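Beta-Lactamase/D-Alanine Carboxypeptidase (Pseudomonas syringae pv. tomato, PDB 5EVI) probably hydrolyses beta-lactam antibiotics to substituted beta-amino acids, as a member of the class C beta-lactamase family. Local coordinates at residues D[34-39]-D[358-363]; D[186-191]-D[236-241]; D[313-318]-D[328-333]. One frame throughout, in Å; residues are numbered along the deposited sequence.

Contact 1. Residues D[34-39]-D[358-363]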
loop_
_atom_site.group_PDB
_atom_site.type_symbol
_atom_site.label_atom_id
_atom_site.label_comp_id
_atom_site.label_asym_id
_atom_site.label_seq_id
_atom_site.Cartn_x
_atom_site.Cartn_y
_atom_site.Cartn_z
ATOM N N ILE D 34 6.335 -7.722 13.581
ATOM C CA ILE D 34 7.272 -7.850 12.444
ATOM C C ILE D 34 7.129 -9.261 11.870
ATOM O O ILE D 34 7.182 -10.228 12.622
ATOM C CB ILE D 34 8.732 -7.605 12.905
ATOM C CG1 ILE D 34 8.904 -6.178 13.427
ATOM C CG2 ILE D 34 9.739 -7.893 11.787
ATOM C CD1 ILE D 34 10.202 -5.914 14.172
ATOM N N ALA D 35 6.904 -9.361 10.564
ATOM C CA ALA D 35 6.981 -10.620 9.815
ATOM C C ALA D 35 8.164 -10.550 8.858
ATOM O O ALA D 35 8.349 -9.529 8.211
ATOM C CB ALA D 35 5.704 -10.817 9.025
ATOM N N ILE D 36 8.944 -11.629 8.765
ATOM C CA ILE D 36 10.002 -11.763 7.754
ATOM C C ILE D 36 9.785 -13.041 6.953
ATOM O O ILE D 36 9.448 -14.075 7.521
ATOM C CB ILE D 36 11.415 -11.807 8.393
ATOM C CG1 ILE D 36 11.615 -10.624 9.345
ATOM C CG2 ILE D 36 12.498 -11.794 7.308
ATOM C CD1 ILE D 36 12.861 -10.736 10.202
ATOM N N THR D 37 10.002 -12.976 5.638
ATOM C CA THR D 37 9.925 -14.171 4.798
ATOM C C THR D 37 11.260 -14.286 4.057
ATOM O O THR D 37 11.806 -13.286 3.594
ATOM C CB THR D 37 8.678 -14.177 3.884
ATOM O OG1 THR D 37 8.605 -15.415 3.153
ATOM C CG2 THR D 37 8.648 -12.972 2.941
ATOM N N ARG D 38 11.801 -15.507 4.024
ATOM C CA ARG D 38 13.119 -15.783 3.445
ATOM C C ARG D 38 13.026 -17.165 2.794
ATOM O O ARG D 38 12.940 -18.181 3.501
ATOM C CB ARG D 38 14.199 -15.757 4.543
ATOM C CG ARG D 38 15.438 -14.948 4.196
ATOM C CD ARG D 38 16.504 -15.750 3.450
ATOM N NE ARG D 38 17.371 -16.483 4.365
ATOM C CZ ARG D 38 18.507 -17.105 4.032
ATOM N NH1 ARG D 38 19.203 -17.734 4.975
ATOM N NH2 ARG D 38 18.969 -17.094 2.777
ATOM N N HIS D 39 13.006 -17.189 1.460
ATOM C CA HIS D 39 12.793 -18.422 0.677
ATOM C C HIS D 39 11.561 -19.212 1.132
ATOM O O HIS D 39 11.607 -20.442 1.245
ATOM C CB HIS D 39 14.053 -19.301 0.703
ATOM C CG HIS D 39 15.263 -18.629 0.133
ATOM N ND1 HIS D 39 15.380 -18.320 -1.203
ATOM C CD2 HIS D 39 16.405 -18.201 0.718
ATOM C CE1 HIS D 39 16.538 -17.716 -1.416
ATOM N NE2 HIS D 39 17.184 -17.644 -0.268
ATOM N N ARG D 358 17.980 -2.815 8.143
ATOM C CA ARG D 358 18.929 -3.468 9.063
ATOM C C ARG D 358 18.528 -4.912 9.344
ATOM O O ARG D 358 19.368 -5.836 9.283
ATOM C CB ARG D 358 19.066 -2.683 10.377
ATOM C CG ARG D 358 19.976 -1.469 10.263
ATOM C CD ARG D 358 19.451 -0.241 10.986
ATOM N NE ARG D 358 19.724 -0.224 12.418
ATOM C CZ ARG D 358 20.533 0.631 13.067
ATOM N NH1 ARG D 358 20.658 0.510 14.385
ATOM N NH2 ARG D 358 21.233 1.588 12.438
ATOM N N ILE D 359 17.253 -5.107 9.657
ATOM C CA ILE D 359 16.719 -6.453 9.897
ATOM C C ILE D 359 16.932 -7.387 8.699
ATOM O O ILE D 359 17.375 -8.533 8.886
ATOM C CB ILE D 359 15.224 -6.422 10.286
ATOM C CG1 ILE D 359 15.051 -5.813 11.683
ATOM C CG2 ILE D 359 14.632 -7.819 10.209
ATOM C CD1 ILE D 359 13.600 -5.563 12.071
ATOM N N LEU D 360 16.616 -6.911 7.498
ATOM C CA LEU D 360 16.779 -7.731 6.286
ATOM C C LEU D 360 18.257 -7.951 5.965
ATOM O O LEU D 360 18.632 -9.033 5.501
ATOM C CB LEU D 360 15.987 -7.165 5.082
ATOM C CG LEU D 360 14.451 -7.382 5.067
ATOM C CD1 LEU D 360 13.885 -7.123 3.671
ATOM C CD2 LEU D 360 14.064 -8.781 5.530
ATOM N N GLN D 361 19.103 -6.959 6.256
ATOM C CA GLN D 361 20.549 -7.185 6.242
ATOM C C GLN D 361 20.943 -8.285 7.256
ATOM O O GLN D 361 21.749 -9.135 6.912
ATOM C CB GLN D 361 21.328 -5.897 6.486
ATOM C CG GLN D 361 22.821 -6.037 6.255
ATOM C CD GLN D 361 23.530 -4.704 6.185
ATOM O OE1 GLN D 361 24.232 -4.422 5.217
ATOM N NE2 GLN D 361 23.324 -3.858 7.201
ATOM N N HIS D 362 20.349 -8.295 8.462
ATOM C CA HIS D 362 20.618 -9.371 9.446
ATOM C C HIS D 362 20.106 -10.738 8.957
ATOM O O HIS D 362 20.736 -11.754 9.244
ATOM C CB HIS D 362 19.946 -9.156 10.822
ATOM C CG HIS D 362 20.326 -7.906 11.547
ATOM N ND1 HIS D 362 21.621 -7.443 11.640
ATOM C CD2 HIS D 362 19.574 -7.064 12.297
ATOM C CE1 HIS D 362 21.637 -6.337 12.365
ATOM N NE2 HIS D 362 20.410 -6.086 12.768
ATOM N N ALA D 363 18.940 -10.774 8.297
ATOM C CA ALA D 363 18.329 -12.041 7.862
ATOM C C ALA D 363 19.103 -12.757 6.748
ATOM O O ALA D 363 19.268 -13.991 6.791
ATOM C CB ALA D 363 16.870 -11.827 7.442
#

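Contact 2. Residues D[186-191]-D[236-241]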
loop_
_atom_site.group_PDB
_atom_site.type_symbol
_atom_site.label_atom_id
_atom_site.label_comp_id
_atom_site.label_asym_id
_atom_site.label_seq_id
_atom_site.Cartn_x
_atom_site.Cartn_y
_atom_site.Cartn_z
ATOM N N LEU D 186 -6.905 -14.435 -2.574
ATOM C CA LEU D 186 -5.493 -14.400 -2.152
ATOM C C LEU D 186 -5.170 -15.241 -0.912
ATOM O O LEU D 186 -4.001 -15.364 -0.553
ATOM C CB LEU D 186 -5.047 -12.953 -1.910
ATOM C CG LEU D 186 -4.955 -12.089 -3.168
ATOM C CD1 LEU D 186 -4.788 -10.624 -2.802
ATOM C CD2 LEU D 186 -3.814 -12.542 -4.073
ATOM N N GLY D 187 -6.182 -15.802 -0.253
ATOM C CA GLY D 187 -5.979 -16.551 0.976
ATOM C C GLY D 187 -5.719 -15.672 2.190
ATOM O O GLY D 187 -5.133 -16.135 3.167
ATOM N N LEU D 188 -6.157 -14.413 2.127
ATOM C CA LEU D 188 -6.071 -13.482 3.250
ATOM C C LEU D 188 -7.401 -13.463 3.999
ATOM O O LEU D 188 -8.310 -12.714 3.638
ATOM C CB LEU D 188 -5.739 -12.073 2.749
ATOM C CG LEU D 188 -4.466 -11.891 1.917
ATOM C CD1 LEU D 188 -4.149 -10.407 1.787
ATOM C CD2 LEU D 188 -3.293 -12.638 2.528
ATOM N N ASN D 189 -7.500 -14.287 5.040
ATOM C CA ASN D 189 -8.750 -14.478 5.782
ATOM C C ASN D 189 -8.748 -13.811 7.178
ATOM O O ASN D 189 -9.472 -14.231 8.084
ATOM C CB ASN D 189 -9.079 -15.977 5.841
ATOM C CG ASN D 189 -9.275 -16.581 4.456
ATOM O OD1 ASN D 189 -8.494 -17.428 4.018
ATOM N ND2 ASN D 189 -10.310 -16.126 3.748
ATOM N N SER D 190 -7.929 -12.773 7.335
ATOM C CA SER D 190 -8.069 -11.815 8.433
ATOM C C SER D 190 -7.684 -10.387 8.020
ATOM O O SER D 190 -7.192 -9.609 8.845
ATOM C CB SER D 190 -7.253 -12.250 9.647
ATOM O OG SER D 190 -7.511 -11.373 10.734
ATOM N N THR D 191 -7.934 -10.052 6.756
ATOM C CA THR D 191 -7.715 -8.721 6.208
ATOM C C THR D 191 -9.090 -8.137 5.899
ATOM O O THR D 191 -9.898 -8.789 5.245
ATOM C CB THR D 191 -6.859 -8.802 4.931
ATOM O OG1 THR D 191 -5.605 -9.412 5.254
ATOM C CG2 THR D 191 -6.601 -7.423 4.339
ATOM N N ILE D 236 2.193 -10.583 5.342
ATOM C CA ILE D 236 3.379 -11.299 4.836
ATOM C C ILE D 236 3.015 -12.359 3.778
ATOM O O ILE D 236 3.836 -12.678 2.917
ATOM C CB ILE D 236 4.228 -11.908 5.987
ATOM C CG1 ILE D 236 5.655 -12.263 5.527
ATOM C CG2 ILE D 236 3.560 -13.134 6.593
ATOM C CD1 ILE D 236 6.518 -11.077 5.148
ATOM N N ARG D 237 1.794 -12.895 3.845
ATOM C CA ARG D 237 1.262 -13.782 2.794
ATOM C C ARG D 237 1.048 -13.016 1.484
ATOM O O ARG D 237 1.341 -13.537 0.406
ATOM C CB ARG D 237 -0.056 -14.432 3.236
ATOM C CG ARG D 237 -0.486 -15.639 2.412
ATOM C CD ARG D 237 -1.935 -16.012 2.691
ATOM N NE ARG D 237 -2.189 -17.445 2.552
ATOM C CZ ARG D 237 -2.459 -18.091 1.410
ATOM N NH1 ARG D 237 -2.515 -17.456 0.235
ATOM N NH2 ARG D 237 -2.670 -19.406 1.442
ATOM N N PHE D 238 0.529 -11.792 1.590
ATOM C CA PHE D 238 0.382 -10.906 0.436
ATOM C C PHE D 238 1.741 -10.516 -0.150
ATOM O O PHE D 238 1.869 -10.394 -1.362
ATOM C CB PHE D 238 -0.417 -9.654 0.811
ATOM C CG PHE D 238 -0.744 -8.760 -0.359
ATOM C CD1 PHE D 238 -1.443 -9.253 -1.457
ATOM C CD2 PHE D 238 -0.368 -7.421 -0.357
ATOM C CE1 PHE D 238 -1.751 -8.432 -2.534
ATOM C CE2 PHE D 238 -0.675 -6.594 -1.430
ATOM C CZ PHE D 238 -1.368 -7.099 -2.521
ATOM N N VAL D 239 2.739 -10.320 0.713
ATOM C CA VAL D 239 4.130 -10.108 0.271
ATOM C C VAL D 239 4.661 -11.357 -0.456
ATOM O O VAL D 239 5.319 -11.249 -1.496
ATOM C CB VAL D 239 5.055 -9.716 1.453
ATOM C CG1 VAL D 239 6.528 -9.720 1.043
ATOM C CG2 VAL D 239 4.672 -8.349 1.993
ATOM N N GLU D 240 4.373 -12.536 0.091
ATOM C CA GLU D 240 4.728 -13.795 -0.568
ATOM C C GLU D 240 3.994 -14.013 -1.904
ATOM O O GLU D 240 4.568 -14.584 -2.835
ATOM C CB GLU D 240 4.530 -14.981 0.374
ATOM C CG GLU D 240 5.632 -15.061 1.416
ATOM C CD GLU D 240 5.400 -16.137 2.455
ATOM O OE1 GLU D 240 4.753 -17.165 2.149
ATOM O OE2 GLU D 240 5.879 -15.952 3.590
ATOM N N ALA D 241 2.748 -13.543 -1.995
ATOM C CA ALA D 241 2.020 -13.512 -3.272
ATOM C C ALA D 241 2.758 -12.666 -4.316
ATOM O O ALA D 241 2.871 -13.072 -5.471
ATOM C CB ALA D 241 0.595 -12.997 -3.080
#

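Contact 3. Residues D[313-318]-D[328-333]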
loop_
_atom_site.group_PDB
_atom_site.type_symbol
_atom_site.label_atom_id
_atom_site.label_comp_id
_atom_site.label_asym_id
_atom_site.label_seq_id
_atom_site.Cartn_x
_atom_site.Cartn_y
_atom_site.Cartn_z
ATOM N N THR D 313 14.928 -8.155 -9.031
ATOM C CA THR D 313 16.021 -7.709 -8.165
ATOM C C THR D 313 15.714 -6.392 -7.420
ATOM O O THR D 313 16.513 -5.971 -6.589
ATOM C CB THR D 313 17.314 -7.512 -8.989
ATOM O OG1 THR D 313 17.029 -6.678 -10.117
ATOM C CG2 THR D 313 17.860 -8.832 -9.468
ATOM N N ALA D 314 14.575 -5.747 -7.710
ATOM C CA ALA D 314 14.286 -4.401 -7.185
ATOM C C ALA D 314 13.683 -4.467 -5.798
ATOM O O ALA D 314 12.815 -5.296 -5.545
ATOM C CB ALA D 314 13.325 -3.657 -8.099
ATOM N N TRP D 315 14.111 -3.551 -4.938
ATOM C CA TRP D 315 13.480 -3.320 -3.633
ATOM C C TRP D 315 12.119 -2.639 -3.813
ATOM O O TRP D 315 12.040 -1.441 -4.080
ATOM C CB TRP D 315 14.408 -2.468 -2.761
ATOM C CG TRP D 315 13.930 -2.171 -1.381
ATOM C CD1 TRP D 315 12.996 -1.237 -0.997
ATOM C CD2 TRP D 315 14.421 -2.763 -0.174
ATOM N NE1 TRP D 315 12.860 -1.243 0.367
ATOM C CE2 TRP D 315 13.722 -2.170 0.900
ATOM C CE3 TRP D 315 15.365 -3.760 0.099
ATOM C CZ2 TRP D 315 13.936 -2.543 2.234
ATOM C CZ3 TRP D 315 15.583 -4.140 1.432
ATOM C CH2 TRP D 315 14.871 -3.528 2.484
ATOM N N VAL D 316 11.050 -3.406 -3.655
ATOM C CA VAL D 316 9.702 -2.893 -3.831
ATOM C C VAL D 316 9.121 -2.649 -2.450
ATOM O O VAL D 316 9.144 -3.540 -1.585
ATOM C CB VAL D 316 8.801 -3.876 -4.594
ATOM C CG1 VAL D 316 7.411 -3.264 -4.824
ATOM C CG2 VAL D 316 9.464 -4.297 -5.899
ATOM N N ASN D 317 8.601 -1.443 -2.242
ATOM C CA ASN D 317 8.083 -1.076 -0.937
ATOM C C ASN D 317 6.839 -0.203 -0.964
ATOM O O ASN D 317 6.502 0.379 -1.985
ATOM C CB ASN D 317 9.189 -0.438 -0.062
ATOM C CG ASN D 317 9.601 0.955 -0.513
ATOM O OD1 ASN D 317 9.132 1.488 -1.527
ATOM N ND2 ASN D 317 10.463 1.570 0.267
ATOM N N LYS D 318 6.162 -0.135 0.186
ATOM C CA LYS D 318 5.115 0.838 0.408
ATOM C C LYS D 318 5.040 1.199 1.894
ATOM O O LYS D 318 4.953 0.302 2.754
ATOM C CB LYS D 318 3.776 0.296 -0.097
ATOM C CG LYS D 318 2.607 1.274 -0.089
ATOM C CD LYS D 318 2.735 2.364 -1.152
ATOM C CE LYS D 318 1.802 3.532 -0.870
ATOM N NZ LYS D 318 2.367 4.571 0.041
ATOM N N TYR D 328 5.111 -0.531 7.307
ATOM C CA TYR D 328 6.024 -0.573 6.173
ATOM C C TYR D 328 6.144 -1.984 5.584
ATOM O O TYR D 328 6.332 -2.960 6.325
ATOM C CB TYR D 328 7.400 -0.048 6.583
ATOM C CG TYR D 328 8.414 0.061 5.452
ATOM C CD1 TYR D 328 8.231 0.978 4.426
ATOM C CD2 TYR D 328 9.569 -0.742 5.422
ATOM C CE1 TYR D 328 9.141 1.089 3.385
ATOM C CE2 TYR D 328 10.513 -0.610 4.391
ATOM C CZ TYR D 328 10.277 0.307 3.377
ATOM O OH TYR D 328 11.179 0.445 2.346
ATOM N N VAL D 329 6.034 -2.074 4.255
ATOM C CA VAL D 329 6.224 -3.340 3.522
ATOM C C VAL D 329 7.456 -3.188 2.630
ATOM O O VAL D 329 7.676 -2.121 2.061
ATOM C CB VAL D 329 5.009 -3.679 2.619
ATOM C CG1 VAL D 329 5.263 -4.951 1.811
ATOM C CG2 VAL D 329 3.749 -3.820 3.453
ATOM N N ALA D 330 8.262 -4.238 2.512
ATOM C CA ALA D 330 9.381 -4.230 1.551
ATOM C C ALA D 330 9.724 -5.660 1.130
ATOM O O ALA D 330 9.596 -6.577 1.941
ATOM C CB ALA D 330 10.585 -3.542 2.172
ATOM N N PHE D 331 10.124 -5.848 -0.123
ATOM C CA PHE D 331 10.533 -7.175 -0.629
ATOM C C PHE D 331 11.442 -7.097 -1.872
ATOM O O PHE D 331 11.528 -6.057 -2.522
ATOM C CB PHE D 331 9.305 -8.086 -0.864
ATOM C CG PHE D 331 8.270 -7.521 -1.802
ATOM C CD1 PHE D 331 8.216 -7.932 -3.139
ATOM C CD2 PHE D 331 7.328 -6.588 -1.351
ATOM C CE1 PHE D 331 7.260 -7.415 -4.013
ATOM C CE2 PHE D 331 6.387 -6.056 -2.229
ATOM C CZ PHE D 331 6.345 -6.467 -3.559
ATOM N N ILE D 332 12.187 -8.175 -2.118
ATOM C CA ILE D 332 12.982 -8.342 -3.341
ATOM C C ILE D 332 12.673 -9.755 -3.854
ATOM O O ILE D 332 13.023 -10.739 -3.187
ATOM C CB ILE D 332 14.494 -8.195 -3.112
ATOM C CG1 ILE D 332 14.842 -6.814 -2.556
ATOM C CG2 ILE D 332 15.261 -8.459 -4.413
ATOM C CD1 ILE D 332 16.291 -6.689 -2.117
ATOM N N ALA D 333 12.038 -9.843 -5.023
ATOM C CA ALA D 333 11.466 -11.112 -5.512
ATOM C C ALA D 333 12.519 -12.188 -5.796
ATOM O O ALA D 333 12.300 -13.364 -5.496
ATOM C CB ALA D 333 10.596 -10.884 -6.747
HETATM O O HOH W 1 11.435 -7.430 -6.531
#

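Contact 1. Residues D[34-39]-D[358-363]
Ile36, Ile359 and Ala363 carry this contact between strand 31-38 and the last turns of helix 349-363. The axes of the two short segments come within 10.2 Å of each other, and their directions differ by 39°. Ile359 and Ala363 are one helical turn apart, so both turn the same side of the helix to the strand.

Ile36 meets the helix with both of its branches. Its CG1 lies anti to the carbonyl carbon (chi1 -52°), and the chain then runs extended to CD1. This methyl crosses Ile359 obliquely and stops 3.4 Å from Ile359 CG2, closer than usual for two carbons. The other branch, Ile36 CG2, is anti to the backbone N. It slides past Leu360 in the opposite direction and sits 3.8 Å from Leu360 CD2. The same Ile36 CG2 also faces the methyl of Ala363, with Ala363 CB 4.4 Å away.

Ile359 uses its two branches in a similar way. While CG2 takes up Ile36, its extended arm meets Ile34 tip to tip, with Ile359 CD1 4.0 Å from Ile34 CD1. Val16 of helix 9-20 adds to this apolar group.

At the outer end, Arg38 bends at chi2 and chi3 and brings its guanidinium near the helix end. Arg38 NE is 4.0 Å from Ala363 O, so any attraction between them is probably weak and electrostatic.

The alternate strand residues Ala35 and Thr37 instead touch helix 232-243. Strand 31-38 is thus packed between helices on both faces of the sheet. A terminal helix laid against one face of an antiparallel sheet is characteristic of the alpha/beta domain of class C beta-lactamases.

Contact 2. Residues D[186-191]-D[236-241]
A Schellman motif ends helix 174-186, and the chain leaving it packs against helix 232-243. Gly187 is the first residue to leave the helical conformation. Its positive phi (76°) belongs to the Schellman turn, and the carbonyls of Leu186 and Gly187 lie beside Arg237.

Arg237 has its CG anti to the backbone N (chi1 -164°), and its chain reaches out from the helix before bending at chi3. The aliphatic part lies alongside Leu188, the two side chains running in opposite directions. Leu188 CD2 is 3.6 Å from Arg237 CD. Gly187 O sits over one face of the guanidinium, 3.2 Å from Arg237 CD, and a poor angle rules out a hydrogen bond to NE. Gly187 CA also lies above a guanidinium face, a close approach made possible by the lack of a side chain. Farther out, Arg237 NH1 is 2.7 Å from Leu186 O, which accepts a hydrogen bond from Tyr248. The positive charge beside these two carbonyls would be expected to suit the negative end of helix 174-186.

In the fold, this junction ties the mainly helical region to a helix that lies on the main antiparallel sheet. Ile236, on the other side of helix 232-243, touches strand 31-38.

The apolar half of the contact is built on Phe238, whose CG is anti to the backbone N (chi1 -174°). Leu186 crosses it obliquely and puts its CD1 3.8 Å from Phe238 CE1. Leu188 also crosses obliquely, but nearer the backbone of Phe238, with Leu188 CD1 3.9 Å from Phe238 CB. Phe73 of helix 70-83 stacks on the Phe238 ring, and Leu256 of helix 250-258 touches both Leu186 and Phe238.

Contact 3. Residues D[313-318]-D[328-333]
Backbone hydrogen bonds join these segments as the two strands of an antiparallel hairpin. Val316 and Phe331 form a hydrogen-bonded pair: Val316 N to Phe331 O and Phe331 N to Val316 O are both 2.9 Å. Lys318 and Val329 form the next such pair. There Lys318 N approaches Val329 O from above the carbonyl plane. Asn317 and Ala330 lie between as a non-hydrogen-bonded pair.

Side-chain hydrogen bonds converge on the Tyr328 hydroxyl. Trp315 NE1 donates to Tyr328 OH at 3.1 Å, within the indole plane. Asn317 ND2 donates to the same Tyr328 OH at only 2.5 Å, nearly straight (173°). The amide and phenol planes are 79° apart.

Apolar contacts occur on both faces. Beside Trp315, Ala330 CB lies 3.5 Å from Trp315 CZ2, while Ile332 crosses the indole at about a right angle. On the face bearing Val316 and Phe331, Val316 CB makes a CH-pi contact 4.0 Å from the Phe331 ring centroid.

A water bridges Ala314 O and Ala333 N at the hairpin's open end. At the other end, Lys318 NZ is hydrogen-bonded to Tyr154 OH and salt-bridged to a sulfate ion, probably from the crystallisation liquor, consistent with the active-site KTG motif of serine beta-lactamases. Two N-H donors grip the Tyr328 oxygen, which fixes the phenol's position and may make it more acidic.

Contact 1 joins a strand early in the chain to the last helix, and both other contacts fall between its segments in sequence. Contact 2 closes before contact 3 opens. The centres of contacts 1 and 3 are about 12 Å apart; that of contact 2 lies about 17 Å from contact 1 and 16 Å from contact 3. Contacts 1 and 3 share the large antiparallel sheet, where strand 337-343 separates their strands, and Leu360 touches Trp315 on one face. Helix 232-243 of contact 2 spans the other face, meeting Ala35 and Thr37 as well as Val329 and Phe331. Helices thus pack on both faces of the sheet here, and contact 3 carries Lys318 of the probable active site.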